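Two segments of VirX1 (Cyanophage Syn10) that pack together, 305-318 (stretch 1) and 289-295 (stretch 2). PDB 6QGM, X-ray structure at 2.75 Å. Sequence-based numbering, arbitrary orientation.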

# COMPACT_ATOMS: atom_id res chain seq x y z
N ASP B 305 7.34 -13.74 -44.21
CA ASP B 305 6.40 -12.60 -44.34
C ASP B 305 6.94 -11.39 -43.57
O ASP B 305 6.87 -10.27 -44.12
CB ASP B 305 5.00 -12.96 -43.85
CG ASP B 305 4.14 -13.76 -44.80
OD1 ASP B 305 4.71 -14.31 -45.78
OD2 ASP B 305 2.92 -13.82 -44.56
N ALA B 306 7.43 -11.59 -42.34
CA ALA B 306 8.01 -10.52 -41.49
C ALA B 306 9.23 -9.88 -42.18
O ALA B 306 9.41 -8.65 -42.06
CB ALA B 306 8.39 -11.09 -40.16
N GLU B 307 10.03 -10.69 -42.87
CA GLU B 307 11.26 -10.23 -43.56
C GLU B 307 10.89 -9.42 -44.81
O GLU B 307 11.60 -8.43 -45.12
CB GLU B 307 12.15 -11.41 -43.92
CG GLU B 307 13.40 -10.97 -44.67
CD GLU B 307 14.48 -12.01 -44.74
OE1 GLU B 307 14.65 -12.71 -43.72
OE2 GLU B 307 15.14 -12.11 -45.80
N ALA B 308 9.85 -9.83 -45.52
CA ALA B 308 9.34 -9.13 -46.72
C ALA B 308 8.80 -7.76 -46.28
O ALA B 308 9.17 -6.74 -46.90
CB ALA B 308 8.32 -9.99 -47.42
N GLU B 309 7.98 -7.75 -45.23
CA GLU B 309 7.52 -6.53 -44.50
C GLU B 309 8.71 -5.60 -44.22
O GLU B 309 8.64 -4.42 -44.61
CB GLU B 309 6.93 -6.92 -43.15
CG GLU B 309 5.42 -6.84 -43.06
CD GLU B 309 4.95 -6.98 -41.62
OE1 GLU B 309 4.97 -5.93 -40.90
OE2 GLU B 309 4.62 -8.14 -41.20
N PHE B 310 9.75 -6.13 -43.56
CA PHE B 310 10.91 -5.37 -43.02
C PHE B 310 11.69 -4.71 -44.16
O PHE B 310 11.98 -3.50 -44.08
CB PHE B 310 11.80 -6.27 -42.17
CG PHE B 310 12.93 -5.57 -41.45
CD1 PHE B 310 12.73 -4.34 -40.83
CD2 PHE B 310 14.18 -6.15 -41.36
CE1 PHE B 310 13.78 -3.71 -40.17
CE2 PHE B 310 15.22 -5.52 -40.70
CZ PHE B 310 15.02 -4.30 -40.10
N ARG B 311 12.00 -5.49 -45.20
CA ARG B 311 12.72 -5.03 -46.43
C ARG B 311 11.89 -3.94 -47.12
O ARG B 311 12.48 -2.91 -47.47
CB ARG B 311 13.00 -6.19 -47.38
CG ARG B 311 14.06 -7.15 -46.86
CD ARG B 311 14.39 -8.26 -47.82
NE ARG B 311 15.28 -9.21 -47.17
CZ ARG B 311 16.60 -9.05 -47.04
NH1 ARG B 311 17.21 -7.97 -47.51
NH2 ARG B 311 17.31 -9.98 -46.42
N GLU B 312 10.58 -4.16 -47.30
CA GLU B 312 9.64 -3.19 -47.91
C GLU B 312 9.72 -1.88 -47.12
O GLU B 312 9.89 -0.82 -47.74
CB GLU B 312 8.20 -3.74 -47.96
CG GLU B 312 7.91 -4.64 -49.16
CD GLU B 312 6.48 -5.16 -49.30
OE1 GLU B 312 5.82 -5.44 -48.26
OE2 GLU B 312 6.02 -5.29 -50.46
N HIS B 313 9.65 -1.97 -45.79
CA HIS B 313 9.68 -0.82 -44.86
C HIS B 313 10.99 -0.05 -45.01
O HIS B 313 10.95 1.18 -44.87
CB HIS B 313 9.49 -1.27 -43.41
CG HIS B 313 9.76 -0.18 -42.43
ND1 HIS B 313 8.87 0.85 -42.20
CD2 HIS B 313 10.82 0.04 -41.63
CE1 HIS B 313 9.39 1.67 -41.32
NE2 HIS B 313 10.58 1.20 -40.94
N LEU B 314 12.11 -0.73 -45.28
CA LEU B 314 13.45 -0.08 -45.32
C LEU B 314 13.67 0.63 -46.66
O LEU B 314 14.65 1.36 -46.75
CB LEU B 314 14.54 -1.13 -45.06
CG LEU B 314 14.60 -1.69 -43.64
CD1 LEU B 314 15.67 -2.77 -43.52
CD2 LEU B 314 14.83 -0.59 -42.62
N GLY B 315 12.80 0.42 -47.66
CA GLY B 315 12.97 0.95 -49.03
C GLY B 315 14.18 0.35 -49.73
O GLY B 315 14.49 -0.79 -49.44
N GLU B 316 14.84 1.11 -50.61
CA GLU B 316 15.94 0.61 -51.50
C GLU B 316 16.99 -0.15 -50.68
O GLU B 316 17.44 -1.20 -51.18
CB GLU B 316 16.58 1.77 -52.28
CG GLU B 316 15.60 2.47 -53.21
CD GLU B 316 15.89 2.35 -54.69
OE1 GLU B 316 16.58 1.39 -55.10
OE2 GLU B 316 15.43 3.26 -55.45
N ARG B 317 17.33 0.33 -49.48
CA ARG B 317 18.36 -0.28 -48.59
C ARG B 317 17.86 -1.60 -48.00
O ARG B 317 18.67 -2.34 -47.44
CB ARG B 317 18.76 0.70 -47.49
CG ARG B 317 19.29 2.01 -48.05
CD ARG B 317 19.84 2.94 -46.99
NE ARG B 317 18.80 3.79 -46.44
CZ ARG B 317 19.01 4.77 -45.55
NH1 ARG B 317 20.22 5.03 -45.09
NH2 ARG B 317 17.98 5.48 -45.11
N GLY B 318 16.57 -1.88 -48.12
CA GLY B 318 15.96 -3.17 -47.76
C GLY B 318 16.48 -4.31 -48.61
O GLY B 318 16.64 -5.41 -48.05
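Stretch 2 289-295: RIGTGYC

A strand that runs back along a helix usually meets it through alternate residues, because an extended chain turns successive side chains to opposite faces while the helix offers one side every three or four residues. The two segments of VirX1 illustrate the principle on a small scale. Stretch 2 is extended, a strand that continues beyond Cys-295, and it crosses the helix 305-314 at 142°, closer to antiparallel than to perpendicular. The axes approach to 9.2 Å, and the register descends the strand as it climbs the helix: Phe-310 lies nearest Tyr-294, Leu-314 nearest Thr-292, and Arg-317 nearest Ile-290. The CA atoms are 6.5 Å apart for Phe-310 and Tyr-294, 9.0 Å for Leu-314 and Thr-292, and 10.8 Å for Arg-317 and Ile-290, so the chains diverge toward the end of stretch 1.

Along the helix, the first contact is at Ala-306. The tyrosine ring lies alongside it, with CB of Ala-306 4.1 Å from CE2 of Tyr-294, while the carbonyl O of Ala-306 meets the ring edge, 3.3 Å from CD2 of Tyr-294. That same carbonyl accepts the helical bond from N of Phe-310. Glu-309 then reaches the far end of the ring: OH of Tyr-294 donates a short but weak hydrogen bond to OE1 of Glu-309, at 2.6 Å. The tyrosine side chain thus runs across the helix, ending with its hydroxyl at a carboxylate.

Phe-310, in the t rotamer, touches three consecutive strand residues. Its CD1 packs 4.0 Å from CB of Tyr-294, whose backbone N sits over one face of the phenylalanine ring, 3.9 Å from CE1 of Phe-310. The ring tip meets the strand at Gly-293, where CZ of Phe-310 comes within 3.5 Å of CA of Gly-293; a CB there would point away from the helix. At the ring edge, O of Thr-292 is 3.7 Å from CZ of Phe-310.

One turn on, CD2 of Leu-314 rests 3.8 Å from CG2 of Thr-292, a methyl that also lies 3.8 Å from CE1 of Phe-310. The threonine methyl therefore bridges two successive turns. Gly-315 leaves the helical conformation with positive phi, a backbone setting that favours glycine, and makes no contact with the strand. Arg-317 extends the contact past the helix, its NH1 3.8 Å from CD1 of Ile-290. Thus Ile-290, Thr-292 and Tyr-294 supply the side chains of the strand's contact, and the two stretches together bury 371 Å².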

# COMPACT_ATOMS: atom_id res chain seq x y z
N ARG B 289 26.84 4.19 -39.41
CA ARG B 289 25.71 3.39 -39.97
C ARG B 289 24.44 3.57 -39.14
O ARG B 289 24.55 4.14 -38.03
CB ARG B 289 26.09 1.90 -39.97
CG ARG B 289 26.15 1.29 -38.57
CD ARG B 289 27.22 0.23 -38.49
NE ARG B 289 27.09 -0.62 -37.31
CZ ARG B 289 27.83 -0.54 -36.21
NH1 ARG B 289 28.77 0.39 -36.07
NH2 ARG B 289 27.62 -1.41 -35.24
N ILE B 290 23.31 3.08 -39.66
CA ILE B 290 22.03 2.90 -38.90
C ILE B 290 21.89 1.42 -38.56
O ILE B 290 21.97 0.60 -39.50
CB ILE B 290 20.83 3.41 -39.72
CG1 ILE B 290 21.00 4.86 -40.17
CG2 ILE B 290 19.52 3.21 -38.95
CD1 ILE B 290 20.04 5.26 -41.26
N GLY B 291 21.69 1.08 -37.29
CA GLY B 291 21.24 -0.25 -36.85
C GLY B 291 19.73 -0.30 -36.79
O GLY B 291 19.15 0.65 -36.23
N THR B 292 19.10 -1.34 -37.34
CA THR B 292 17.62 -1.46 -37.48
C THR B 292 17.19 -2.93 -37.38
O THR B 292 17.90 -3.79 -37.91
CB THR B 292 17.15 -0.90 -38.82
OG1 THR B 292 17.83 0.33 -39.08
CG2 THR B 292 15.66 -0.69 -38.89
N GLY B 293 16.05 -3.20 -36.73
CA GLY B 293 15.47 -4.55 -36.60
C GLY B 293 13.96 -4.53 -36.42
O GLY B 293 13.43 -3.50 -35.99
N TYR B 294 13.30 -5.64 -36.77
CA TYR B 294 11.85 -5.90 -36.57
C TYR B 294 11.71 -6.80 -35.34
O TYR B 294 12.30 -7.89 -35.36
CB TYR B 294 11.28 -6.57 -37.83
CG TYR B 294 9.78 -6.59 -38.00
CD1 TYR B 294 8.91 -6.11 -37.02
CD2 TYR B 294 9.22 -7.12 -39.14
CE1 TYR B 294 7.53 -6.16 -37.19
CE2 TYR B 294 7.85 -7.16 -39.33
CZ TYR B 294 7.00 -6.67 -38.36
OH TYR B 294 5.66 -6.70 -38.55
N CYS B 295 11.01 -6.34 -34.30
CA CYS B 295 10.44 -7.20 -33.23
C CYS B 295 9.02 -7.58 -33.64
O CYS B 295 8.23 -6.65 -33.84
CB CYS B 295 10.35 -6.49 -31.89
SG CYS B 295 11.96 -6.34 -31.09